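Local coordinates for protein pyocyanin demethylase (Mycobacterium fortuitum subsp. fortuitum DSM 46621 = ATCC 6841, PDB 5K21) that demethylates the Pseudomonas aeruginosa phenazine pyocyanin in a tautomerizing reaction, degrading the toxin and inhibiting biofilms, with the phenazin-1-ol product held inside a small beta-barrel, at residues Q23-H27 with M39-S43; P70-E75 with A87-H93. All blocks are in the same frame, centred on the assembly; numbering follows the deposited sequence.

Interaction 1. Residues Q23-H27 with M39-S43. With 6QF (phenazin-1-ol), chain F.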
loop_
_atom_site.group_PDB
_atom_site.type_symbol
_atom_site.label_atom_id
_atom_site.label_comp_id
_atom_site.label_asym_id
_atom_site.label_seq_id
_atom_site.Cartn_x
_atom_site.Cartn_y
_atom_site.Cartn_z
ATOM N N GLN B 23 -7.624 -1.777 -17.741
ATOM C CA GLN B 23 -8.784 -2.309 -17.029
ATOM C C GLN B 23 -8.961 -1.521 -15.738
ATOM O O GLN B 23 -7.990 -1.137 -15.093
ATOM C CB GLN B 23 -8.638 -3.804 -16.709
ATOM C CG GLN B 23 -8.527 -4.674 -17.937
ATOM C CD GLN B 23 -8.389 -6.152 -17.631
ATOM O OE1 GLN B 23 -8.474 -6.568 -16.485
ATOM N NE2 GLN B 23 -8.158 -6.957 -18.671
ATOM N N VAL B 24 -10.212 -1.312 -15.344
ATOM C CA VAL B 24 -10.509 -0.514 -14.164
ATOM C C VAL B 24 -11.728 -1.090 -13.473
ATOM O O VAL B 24 -12.678 -1.524 -14.129
ATOM C CB VAL B 24 -10.760 0.960 -14.530
ATOM C CG1 VAL B 24 -11.119 1.771 -13.274
ATOM C CG2 VAL B 24 -9.550 1.549 -15.284
ATOM N N ALA B 25 -11.679 -1.119 -12.144
ATOM C CA ALA B 25 -12.845 -1.397 -11.316
ATOM C C ALA B 25 -13.046 -0.249 -10.340
ATOM O O ALA B 25 -12.126 0.097 -9.595
ATOM C CB ALA B 25 -12.697 -2.718 -10.546
ATOM N N LYS B 26 -14.240 0.318 -10.326
ATOM C CA LYS B 26 -14.606 1.315 -9.324
ATOM C C LYS B 26 -15.517 0.624 -8.319
ATOM O O LYS B 26 -16.658 0.297 -8.637
ATOM C CB LYS B 26 -15.275 2.534 -9.953
ATOM C CG LYS B 26 -14.334 3.310 -10.845
ATOM C CD LYS B 26 -14.972 4.440 -11.616
ATOM C CE LYS B 26 -13.861 5.198 -12.335
ATOM N NZ LYS B 26 -14.288 6.130 -13.410
ATOM N N HIS B 27 -14.985 0.337 -7.135
ATOM C CA HIS B 27 -15.780 -0.310 -6.100
ATOM C C HIS B 27 -16.585 0.756 -5.361
ATOM O O HIS B 27 -16.019 1.615 -4.676
ATOM C CB HIS B 27 -14.883 -1.056 -5.123
ATOM C CG HIS B 27 -14.222 -2.269 -5.698
ATOM N ND1 HIS B 27 -14.843 -3.107 -6.604
ATOM C CD2 HIS B 27 -12.984 -2.783 -5.495
ATOM C CE1 HIS B 27 -14.012 -4.082 -6.935
ATOM N NE2 HIS B 27 -12.887 -3.920 -6.266
ATOM N N MET B 39 -13.270 2.590 -3.611
ATOM C CA MET B 39 -11.936 2.215 -4.053
ATOM C C MET B 39 -11.915 1.972 -5.544
ATOM O O MET B 39 -12.861 1.411 -6.106
ATOM C CB MET B 39 -11.528 0.960 -3.282
ATOM C CG MET B 39 -10.215 0.351 -3.597
ATOM S SD MET B 39 -10.168 -1.242 -2.751
ATOM C CE MET B 39 -10.835 -0.873 -1.157
ATOM N N ASP B 40 -10.829 2.394 -6.179
ATOM C CA ASP B 40 -10.578 2.105 -7.580
ATOM C C ASP B 40 -9.342 1.240 -7.681
ATOM O O ASP B 40 -8.326 1.526 -7.042
ATOM C CB ASP B 40 -10.351 3.373 -8.389
ATOM C CG ASP B 40 -11.565 4.254 -8.460
ATOM O OD1 ASP B 40 -12.675 3.829 -8.053
ATOM O OD2 ASP B 40 -11.393 5.399 -8.924
ATOM N N ILE B 41 -9.421 0.202 -8.509
ATOM C CA ILE B 41 -8.285 -0.655 -8.814
ATOM C C ILE B 41 -8.118 -0.629 -10.329
ATOM O O ILE B 41 -9.109 -0.692 -11.060
ATOM C CB ILE B 41 -8.494 -2.085 -8.270
ATOM C CG1 ILE B 41 -8.563 -2.033 -6.729
ATOM C CG2 ILE B 41 -7.366 -3.006 -8.708
ATOM C CD1 ILE B 41 -9.036 -3.294 -6.050
ATOM N N PHE B 42 -6.889 -0.441 -10.804
ATOM C CA PHE B 42 -6.736 -0.148 -12.226
ATOM C C PHE B 42 -5.385 -0.605 -12.760
ATOM O O PHE B 42 -4.433 -0.840 -12.013
ATOM C CB PHE B 42 -6.881 1.348 -12.487
ATOM C CG PHE B 42 -5.911 2.180 -11.689
ATOM C CD1 PHE B 42 -6.197 2.538 -10.383
ATOM C CD2 PHE B 42 -4.693 2.544 -12.226
ATOM C CE1 PHE B 42 -5.285 3.282 -9.632
ATOM C CE2 PHE B 42 -3.794 3.267 -11.494
ATOM C CZ PHE B 42 -4.090 3.636 -10.189
ATOM N N SER B 43 -5.319 -0.694 -14.089
ATOM C CA SER B 43 -4.097 -0.959 -14.824
ATOM C C SER B 43 -4.103 -0.061 -16.045
ATOM O O SER B 43 -5.168 0.330 -16.537
ATOM C CB SER B 43 -3.969 -2.435 -15.252
ATOM O OG SER B 43 -5.119 -2.884 -15.962
HETATM C C4 6QF F . -7.101 6.077 -11.141
HETATM C C5 6QF F . -8.529 5.747 -10.949
HETATM C C6 6QF F . -9.283 5.152 -11.915
HETATM C C10 6QF F . -4.460 6.589 -11.719
HETATM C C13 6QF F . -2.294 7.480 -10.987
HETATM C C15 6QF F . -4.144 7.570 -9.485
HETATM C C1 6QF F . -8.687 4.812 -13.174
HETATM C C2 6QF F . -7.393 5.086 -13.400
HETATM C C3 6QF F . -6.520 5.724 -12.418
HETATM N N7 6QF F . -5.221 5.992 -12.676
HETATM N N8 6QF F . -6.346 6.682 -10.184
HETATM C C9 6QF F . -5.028 6.939 -10.449
HETATM C C11 6QF F . -3.053 6.898 -11.921
HETATM C C14 6QF F . -2.856 7.829 -9.726
HETATM O O19 6QF F . -9.062 6.079 -9.757
#
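V24 and F42 face each other as a non-hydrogen-bonded pair of an antiparallel hairpin. V24 CG2 meets F42 CB at 3.9 Å. The F42 ring turns away from V24 and stacks against one face of phenazin-1-ol. With F42 CG between the backbone N and the carbonyl carbon (chi1 56°), the ring reaches the ligand. C3 of phenazin-1-ol lies 3.5 Å above the F42 ring plane, over its centre. V24 CG1 touches C1 of the ligand's hydroxyl-bearing ring. K26 and D40 share this face. K26 CG rests 3.3 Å from D40 OD1, while K26 NZ does not reach the carboxylate. D40 OD2 instead accepts the ligand hydroxyl, O19 to OD2 at 2.6 Å. Q23, A25, H27, M39, I41 and S43 point to the other face. There I41 CD1 lies 3.9 Å from H27 NE2, and M39 SD lies at the edge of the H27 ring. H27 NE2 bonds to G37 O of the second subunit. Backbone bonds hold the strands; A25 N to I41 O (2.8 Å) is nearly straight, while the Q23 end is looser. One face therefore grips a polar aromatic ligand by stacking and a short carboxylate bond, and the other serves the subunit interface.

Interaction 2. Residues P70-E75 with A87-H93. With 6QF (phenazin-1-ol), chain F.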
loop_
_atom_site.group_PDB
_atom_site.type_symbol
_atom_site.label_atom_id
_atom_site.label_comp_id
_atom_site.label_asym_id
_atom_site.label_seq_id
_atom_site.Cartn_x
_atom_site.Cartn_y
_atom_site.Cartn_z
ATOM N N PRO B 70 -13.094 15.107 -3.024
ATOM C CA PRO B 70 -12.866 13.700 -2.685
ATOM C C PRO B 70 -11.381 13.381 -2.632
ATOM O O PRO B 70 -10.696 13.452 -3.655
ATOM C CB PRO B 70 -13.570 12.951 -3.820
ATOM C CG PRO B 70 -13.446 13.863 -4.997
ATOM C CD PRO B 70 -13.327 15.285 -4.468
ATOM N N MET B 71 -10.873 13.062 -1.445
ATOM C CA MET B 71 -9.467 12.736 -1.245
ATOM C C MET B 71 -9.243 11.245 -1.438
ATOM O O MET B 71 -10.018 10.423 -0.936
ATOM C CB MET B 71 -9.012 13.124 0.164
ATOM C CG MET B 71 -8.959 14.617 0.453
ATOM S SD MET B 71 -7.572 15.460 -0.324
ATOM C CE MET B 71 -6.167 14.593 0.369
ATOM N N THR B 72 -8.169 10.894 -2.150
ATOM C CA THR B 72 -7.785 9.500 -2.317
ATOM C C THR B 72 -6.353 9.300 -1.876
ATOM O O THR B 72 -5.474 10.139 -2.138
ATOM C CB THR B 72 -7.859 8.961 -3.770
ATOM O OG1 THR B 72 -7.111 9.803 -4.651
ATOM C CG2 THR B 72 -9.288 8.809 -4.246
ATOM N N TYR B 73 -6.142 8.165 -1.226
ATOM C CA TYR B 73 -4.828 7.580 -1.046
ATOM C C TYR B 73 -4.601 6.616 -2.203
ATOM O O TYR B 73 -5.377 5.670 -2.381
ATOM C CB TYR B 73 -4.747 6.875 0.305
ATOM C CG TYR B 73 -3.590 5.927 0.409
ATOM C CD1 TYR B 73 -2.307 6.343 0.094
ATOM C CD2 TYR B 73 -3.772 4.619 0.830
ATOM C CE1 TYR B 73 -1.239 5.478 0.172
ATOM C CE2 TYR B 73 -2.700 3.745 0.917
ATOM C CZ TYR B 73 -1.439 4.188 0.594
ATOM O OH TYR B 73 -0.359 3.336 0.675
ATOM N N CYS B 74 -3.580 6.885 -3.021
ATOM C CA CYS B 74 -3.295 6.071 -4.198
ATOM C C CYS B 74 -1.897 5.482 -4.118
ATOM O O CYS B 74 -0.951 6.127 -3.634
ATOM C CB CYS B 74 -3.400 6.871 -5.486
ATOM S SG CYS B 74 -5.032 7.468 -5.848
ATOM N N GLU B 75 -1.799 4.243 -4.578
ATOM C CA GLU B 75 -0.550 3.516 -4.737
ATOM C C GLU B 75 -0.454 3.052 -6.181
ATOM O O GLU B 75 -1.427 2.528 -6.737
ATOM C CB GLU B 75 -0.477 2.292 -3.810
ATOM C CG GLU B 75 -0.119 2.563 -2.363
ATOM C CD GLU B 75 1.389 2.721 -2.140
ATOM O OE1 GLU B 75 2.166 2.709 -3.131
ATOM O OE2 GLU B 75 1.799 2.826 -0.965
ATOM N N ALA B 87 5.071 4.693 -6.646
ATOM C CA ALA B 87 4.610 6.029 -6.326
ATOM C C ALA B 87 3.381 5.955 -5.434
ATOM O O ALA B 87 2.628 4.976 -5.449
ATOM C CB ALA B 87 4.277 6.815 -7.593
ATOM N N ARG B 88 3.164 7.026 -4.677
ATOM C CA ARG B 88 1.992 7.099 -3.814
ATOM C C ARG B 88 1.579 8.553 -3.661
ATOM O O ARG B 88 2.389 9.470 -3.810
ATOM C CB ARG B 88 2.248 6.476 -2.441
ATOM C CG ARG B 88 3.293 7.224 -1.624
ATOM C CD ARG B 88 3.622 6.457 -0.362
ATOM N NE ARG B 88 2.576 6.563 0.655
ATOM C CZ ARG B 88 2.410 5.693 1.640
ATOM N NH1 ARG B 88 3.195 4.621 1.718
ATOM N NH2 ARG B 88 1.454 5.874 2.543
ATOM N N SER B 89 0.298 8.756 -3.368
ATOM C CA SER B 89 -0.241 10.095 -3.225
ATOM C C SER B 89 -1.376 10.082 -2.210
ATOM O O SER B 89 -2.006 9.048 -1.955
ATOM C CB SER B 89 -0.743 10.671 -4.552
ATOM O OG SER B 89 -1.712 9.831 -5.169
ATOM N N LEU B 90 -1.589 11.248 -1.602
ATOM C CA LEU B 90 -2.802 11.545 -0.844
ATOM C C LEU B 90 -3.248 12.918 -1.334
ATOM O O LEU B 90 -2.707 13.944 -0.903
ATOM C CB LEU B 90 -2.553 11.528 0.658
ATOM C CG LEU B 90 -3.778 11.894 1.509
ATOM C CD1 LEU B 90 -4.819 10.782 1.421
ATOM C CD2 LEU B 90 -3.405 12.132 2.960
ATOM N N THR B 91 -4.177 12.948 -2.276
ATOM C CA THR B 91 -4.499 14.199 -2.963
ATOM C C THR B 91 -5.964 14.179 -3.301
ATOM O O THR B 91 -6.606 13.121 -3.299
ATOM C CB THR B 91 -3.693 14.360 -4.260
ATOM O OG1 THR B 91 -4.085 13.327 -5.174
ATOM C CG2 THR B 91 -2.199 14.253 -4.029
ATOM N N PRO B 92 -6.534 15.325 -3.655
ATOM C CA PRO B 92 -7.850 15.313 -4.285
ATOM C C PRO B 92 -7.842 14.421 -5.517
ATOM O O PRO B 92 -6.849 14.337 -6.242
ATOM C CB PRO B 92 -8.092 16.785 -4.637
ATOM C CG PRO B 92 -7.253 17.552 -3.647
ATOM C CD PRO B 92 -6.035 16.696 -3.426
ATOM N N HIS B 93 -8.953 13.732 -5.731
ATOM C CA HIS B 93 -9.102 12.810 -6.845
ATOM C C HIS B 93 -10.086 13.433 -7.828
ATOM O O HIS B 93 -11.258 13.059 -7.917
ATOM C CB HIS B 93 -9.564 11.442 -6.346
ATOM C CG HIS B 93 -9.468 10.357 -7.373
ATOM N ND1 HIS B 93 -10.545 9.946 -8.130
ATOM C CD2 HIS B 93 -8.419 9.592 -7.764
ATOM C CE1 HIS B 93 -10.164 8.978 -8.943
ATOM N NE2 HIS B 93 -8.879 8.744 -8.742
HETATM C C4 6QF F . -7.101 6.077 -11.141
HETATM C C5 6QF F . -8.529 5.747 -10.949
HETATM C C6 6QF F . -9.283 5.152 -11.915
HETATM C C10 6QF F . -4.460 6.589 -11.719
HETATM C C13 6QF F . -2.294 7.480 -10.987
HETATM C C15 6QF F . -4.144 7.570 -9.485
HETATM C C1 6QF F . -8.687 4.812 -13.174
HETATM C C2 6QF F . -7.393 5.086 -13.400
HETATM C C3 6QF F . -6.520 5.724 -12.418
HETATM N N7 6QF F . -5.221 5.992 -12.676
HETATM N N8 6QF F . -6.346 6.682 -10.184
HETATM C C9 6QF F . -5.028 6.939 -10.449
HETATM C C11 6QF F . -3.053 6.898 -11.921
HETATM C C14 6QF F . -2.856 7.829 -9.726
HETATM O O19 6QF F . -9.062 6.079 -9.757
HETATM O O HOH W 1 -4.330 10.657 -4.791
#
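T72 and H93 meet closely on the pocket side. T72 CG2 and H93 CB approach to 3.4 Å, and the two side chains slant across each other, though H93 is poorly ordered. Buried C74 and S89 continue the tight part, C74 CB to S89 OG at 3.4 Å. With CG opposite the backbone N (chi1 -168°), the H93 ring extends from the strand end to the ligand. H93 NE2 donates to O19 of phenazin-1-ol at 2.9 Å, near the imidazole plane. C74 SG, in a disulfide with C60, touches C15 of phenazin-1-ol at 3.7 Å. A water bonds T72 OG1, S89 OG and T91 OG1. The strands are neighbours in an antiparallel eight-stranded barrel of the allene oxide cyclase-like type, joined here as a hairpin. On the opposite face the packing turns polar and subunit-facing. Y73 OH donates to E75 OE2 at 2.8 Å and lies over one face of the R88 guanidinium. E75 OE2 lies 3.5 Å from R88 NH1, well off the guanidinium plane, so this salt bridge acts by charge alone. E75 OE1 also forms a salt bridge with R88 of the second subunit. R88 NH2 bonds to T77 of the third subunit. The solvent side lies at partly exposed M71 and exposed P92. The doubly bent M71 chain still lays its SD 3.7 Å from P92 CD.

Both interactions join neighbouring strands of one barrel, in separate antiparallel hairpins. They meet at phenazin-1-ol, where D40 of interaction 1 and H93 of interaction 2 bond the same hydroxyl oxygen. D40 OD2 and H93 CE1 pack 3.8 Å apart. Interaction 2 is the more buried of the two. Interaction 1 is partly buried, and its K26 is exposed. Their ligand chemistry differs: 39-43 gives an aromatic platform and an acceptor, while 87-93 gives a donor and 70-75 a disulfide sulfur. The outward faces differ too. Interaction 1 hydrogen-bonds to the second subunit through H27, S43 and Q23, and packs on it with A25, M39 and I41. Interaction 2 places the charged E75 and R88 between subunits.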